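Local coordinates for trimethylamine-N-oxide reductase (PDB 7L5I), which probably reduces S- or N-oxide substrates such as trimethylamine N-oxide at a molybdenum centre carried by two pyranopterin guanosine dinucleotides, at residues 292-303 / 364-375. Sequence-based numbering, arbitrary orientation.
Sequences FLKKYTSGYAKF and MLVTLASMLGQI
Leu293 O, in a residue whose side chain packs on Ser370, is gripped twice by Thr297: OG1 bonds to it at 2.6 Å and the backbone N gives a longer bond. This doubly held carbonyl closes helix 290-296, which packs against helix 359-372, the helical link of a beta-alpha-beta crossover between the adjacent parallel strands 344-348 and 381-383. The short helical segments run at 116° to each other, their axes 9.4 Å apart. Because its hydroxyl is turned back to Leu293 O (chi1 78°), Thr297 presents CG2 to Ser370 CB, 3.9 Å away. On the facing helix, Ser370 OG and N reach Val366 O from opposite faces of its carbonyl plane, also a double grip.

The interface illustrates how one aromatic ring can seat a helix end. Gly373, the first residue past helix 359-372, has positive phi, and its CA lies over one face of the Phe292 ring, 4.1 Å from the centroid, in a CH-pi contact; Tyr296 CD2 lies over the rim of the other face. Phe292 CZ meets Ile375 CB at 3.9 Å. Arg616 binds the carbonyl oxygens of both Gly373 and Ile375, tying this exit from the helix to another part of the chain.

Past Gly299, the N-cap of helix 300-307, sulfur takes over. Met371 bends at its last torsion (chi3 68°) and brings its thioether to the edge of the Tyr300 ring, a Met-aromatic contact, with CE 3.6 Å from Tyr300 OH; that hydroxyl is hydrogen-bonded to Glu304. Leu293 CD1 covers one face of the same ring. Phe303 lies one to two turns nearer the N-terminus of helix 359-372, where Met364 SD, 3.7 Å from Phe303 CZ, approaches the ring obliquely in a second Met-aromatic contact, while Thr367 CG2 sits over a face, 3.7 Å from Phe303 CE2.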
# COMPACT_ATOMS: atom_id res chain seq x y z
N PHE A 292 0.02 -35.14 0.78
CA PHE A 292 -0.45 -33.83 1.20
C PHE A 292 -1.58 -33.35 0.29
O PHE A 292 -2.62 -32.88 0.77
CB PHE A 292 0.69 -32.81 1.21
CG PHE A 292 0.25 -31.47 1.70
CD1 PHE A 292 -0.33 -30.57 0.85
CD2 PHE A 292 0.38 -31.13 3.03
CE1 PHE A 292 -0.78 -29.35 1.28
CE2 PHE A 292 -0.07 -29.90 3.48
CZ PHE A 292 -0.66 -29.01 2.59
N LEU A 293 -1.40 -33.45 -1.03
CA LEU A 293 -2.40 -32.90 -1.93
C LEU A 293 -3.75 -33.58 -1.75
O LEU A 293 -4.79 -32.92 -1.75
CB LEU A 293 -1.91 -33.02 -3.37
CG LEU A 293 -0.74 -32.09 -3.70
CD1 LEU A 293 -0.01 -32.55 -4.93
CD2 LEU A 293 -1.25 -30.66 -3.92
N LYS A 294 -3.75 -34.90 -1.55
CA LYS A 294 -5.01 -35.60 -1.39
C LYS A 294 -5.70 -35.22 -0.08
O LYS A 294 -6.92 -35.07 -0.04
CB LYS A 294 -4.77 -37.11 -1.41
CG LYS A 294 -6.04 -37.90 -1.17
CD LYS A 294 -5.87 -39.38 -1.43
CE LYS A 294 -7.23 -40.06 -1.57
NZ LYS A 294 -7.14 -41.55 -1.44
N LYS A 295 -4.93 -35.06 0.99
CA LYS A 295 -5.48 -34.89 2.32
C LYS A 295 -5.87 -33.45 2.61
O LYS A 295 -6.83 -33.21 3.35
CB LYS A 295 -4.45 -35.37 3.34
CG LYS A 295 -4.91 -35.35 4.79
CD LYS A 295 -3.86 -36.02 5.69
CE LYS A 295 -4.32 -35.99 7.14
NZ LYS A 295 -3.23 -36.29 8.11
N TYR A 296 -5.17 -32.47 2.03
CA TYR A 296 -5.31 -31.08 2.45
C TYR A 296 -5.78 -30.13 1.35
O TYR A 296 -5.96 -28.93 1.63
CB TYR A 296 -3.97 -30.58 3.01
CG TYR A 296 -3.46 -31.32 4.23
CD1 TYR A 296 -3.93 -31.02 5.51
CD2 TYR A 296 -2.51 -32.32 4.10
CE1 TYR A 296 -3.45 -31.70 6.61
CE2 TYR A 296 -2.02 -32.99 5.19
CZ TYR A 296 -2.50 -32.69 6.44
OH TYR A 296 -1.99 -33.37 7.53
N THR A 297 -5.98 -30.62 0.13
CA THR A 297 -6.42 -29.76 -0.95
C THR A 297 -7.63 -30.36 -1.65
O THR A 297 -7.95 -31.55 -1.51
CB THR A 297 -5.32 -29.50 -2.00
OG1 THR A 297 -5.19 -30.64 -2.87
CG2 THR A 297 -3.99 -29.20 -1.32
N SER A 298 -8.33 -29.50 -2.38
CA SER A 298 -9.47 -29.87 -3.20
C SER A 298 -9.17 -29.45 -4.63
O SER A 298 -8.78 -28.30 -4.87
CB SER A 298 -10.75 -29.21 -2.71
OG SER A 298 -11.86 -29.62 -3.49
N GLY A 299 -9.29 -30.38 -5.56
CA GLY A 299 -9.20 -30.06 -6.96
C GLY A 299 -7.83 -30.18 -7.60
O GLY A 299 -7.65 -29.71 -8.72
N TYR A 300 -6.86 -30.79 -6.91
CA TYR A 300 -5.52 -30.88 -7.48
C TYR A 300 -5.54 -31.64 -8.81
O TYR A 300 -4.84 -31.27 -9.76
CB TYR A 300 -4.53 -31.54 -6.52
CG TYR A 300 -3.22 -31.80 -7.26
CD1 TYR A 300 -2.36 -30.74 -7.56
CD2 TYR A 300 -2.91 -33.06 -7.75
CE1 TYR A 300 -1.20 -30.95 -8.30
CE2 TYR A 300 -1.76 -33.27 -8.48
CZ TYR A 300 -0.90 -32.22 -8.74
OH TYR A 300 0.27 -32.42 -9.47
N ALA A 301 -6.33 -32.71 -8.90
CA ALA A 301 -6.28 -33.53 -10.13
C ALA A 301 -6.77 -32.75 -11.34
O ALA A 301 -6.23 -32.92 -12.45
CB ALA A 301 -7.10 -34.80 -9.96
N LYS A 302 -7.80 -31.92 -11.18
CA LYS A 302 -8.27 -31.10 -12.29
C LYS A 302 -7.21 -30.09 -12.69
O LYS A 302 -6.98 -29.84 -13.88
CB LYS A 302 -9.57 -30.39 -11.91
CG LYS A 302 -10.26 -29.74 -13.09
CD LYS A 302 -11.49 -30.52 -13.50
CE LYS A 302 -11.87 -30.32 -14.96
NZ LYS A 302 -11.54 -31.53 -15.78
N PHE A 303 -6.51 -29.51 -11.71
CA PHE A 303 -5.42 -28.60 -12.03
C PHE A 303 -4.28 -29.32 -12.75
O PHE A 303 -3.67 -28.77 -13.67
CB PHE A 303 -4.90 -27.94 -10.74
CG PHE A 303 -3.66 -27.13 -10.94
CD1 PHE A 303 -3.71 -25.92 -11.60
CD2 PHE A 303 -2.46 -27.56 -10.44
CE1 PHE A 303 -2.57 -25.18 -11.78
CE2 PHE A 303 -1.30 -26.83 -10.64
CZ PHE A 303 -1.37 -25.63 -11.30
N MET A 364 -1.73 -19.23 -7.40
CA MET A 364 -0.73 -20.18 -7.87
C MET A 364 0.40 -20.35 -6.85
O MET A 364 0.95 -21.45 -6.73
CB MET A 364 -0.18 -19.72 -9.24
CG MET A 364 0.75 -20.76 -9.85
SD MET A 364 -0.09 -22.33 -10.19
CE MET A 364 1.23 -23.50 -9.80
N LEU A 365 0.76 -19.30 -6.10
CA LEU A 365 1.79 -19.48 -5.09
C LEU A 365 1.34 -20.46 -4.01
O LEU A 365 2.13 -21.29 -3.54
CB LEU A 365 2.14 -18.14 -4.44
CG LEU A 365 3.33 -18.20 -3.49
CD1 LEU A 365 4.59 -18.43 -4.28
CD2 LEU A 365 3.46 -16.93 -2.69
N VAL A 366 0.08 -20.35 -3.56
CA VAL A 366 -0.48 -21.28 -2.58
C VAL A 366 -0.56 -22.68 -3.16
O VAL A 366 -0.33 -23.68 -2.46
CB VAL A 366 -1.85 -20.77 -2.11
CG1 VAL A 366 -2.55 -21.84 -1.29
CG2 VAL A 366 -1.66 -19.53 -1.31
N THR A 367 -0.90 -22.78 -4.45
CA THR A 367 -0.92 -24.08 -5.12
C THR A 367 0.47 -24.70 -5.17
O THR A 367 0.66 -25.89 -4.88
CB THR A 367 -1.48 -23.89 -6.53
OG1 THR A 367 -2.86 -23.46 -6.46
CG2 THR A 367 -1.42 -25.15 -7.35
N LEU A 368 1.48 -23.90 -5.53
CA LEU A 368 2.85 -24.39 -5.50
C LEU A 368 3.26 -24.85 -4.10
O LEU A 368 3.85 -25.94 -3.93
CB LEU A 368 3.79 -23.30 -6.03
CG LEU A 368 5.25 -23.67 -6.06
CD1 LEU A 368 5.49 -24.90 -6.94
CD2 LEU A 368 6.10 -22.49 -6.55
N ALA A 369 2.97 -24.04 -3.07
CA ALA A 369 3.28 -24.42 -1.71
C ALA A 369 2.57 -25.71 -1.31
O ALA A 369 3.13 -26.54 -0.57
CB ALA A 369 2.89 -23.28 -0.75
N SER A 370 1.35 -25.91 -1.81
CA SER A 370 0.62 -27.15 -1.54
C SER A 370 1.31 -28.34 -2.17
O SER A 370 1.42 -29.40 -1.56
CB SER A 370 -0.82 -27.03 -2.07
OG SER A 370 -1.53 -26.02 -1.34
N MET A 371 1.78 -28.18 -3.40
CA MET A 371 2.49 -29.27 -4.06
C MET A 371 3.80 -29.61 -3.36
O MET A 371 4.21 -30.78 -3.33
CB MET A 371 2.75 -28.90 -5.52
CG MET A 371 1.51 -28.76 -6.34
SD MET A 371 1.74 -28.30 -8.06
CE MET A 371 2.55 -29.78 -8.70
N LEU A 372 4.48 -28.62 -2.78
CA LEU A 372 5.68 -28.88 -2.01
C LEU A 372 5.37 -29.57 -0.70
O LEU A 372 6.20 -30.33 -0.19
CB LEU A 372 6.42 -27.57 -1.75
CG LEU A 372 7.02 -26.91 -2.98
CD1 LEU A 372 7.49 -25.52 -2.65
CD2 LEU A 372 8.18 -27.75 -3.43
N GLY A 373 4.21 -29.30 -0.11
CA GLY A 373 3.72 -30.10 0.99
C GLY A 373 4.24 -29.74 2.36
O GLY A 373 4.11 -30.55 3.29
N GLN A 374 4.80 -28.54 2.54
CA GLN A 374 5.43 -28.15 3.79
C GLN A 374 4.57 -27.17 4.59
O GLN A 374 5.02 -26.68 5.64
CB GLN A 374 6.81 -27.56 3.51
CG GLN A 374 7.73 -28.49 2.76
CD GLN A 374 8.98 -27.78 2.29
OE1 GLN A 374 9.39 -26.79 2.89
NE2 GLN A 374 9.59 -28.28 1.22
N ILE A 375 3.35 -26.90 4.14
CA ILE A 375 2.43 -26.02 4.85
C ILE A 375 2.14 -26.60 6.22
O ILE A 375 1.83 -27.79 6.34
CB ILE A 375 1.14 -25.86 4.04
CG1 ILE A 375 1.41 -25.07 2.75
CG2 ILE A 375 0.08 -25.17 4.87
CD1 ILE A 375 0.27 -25.12 1.74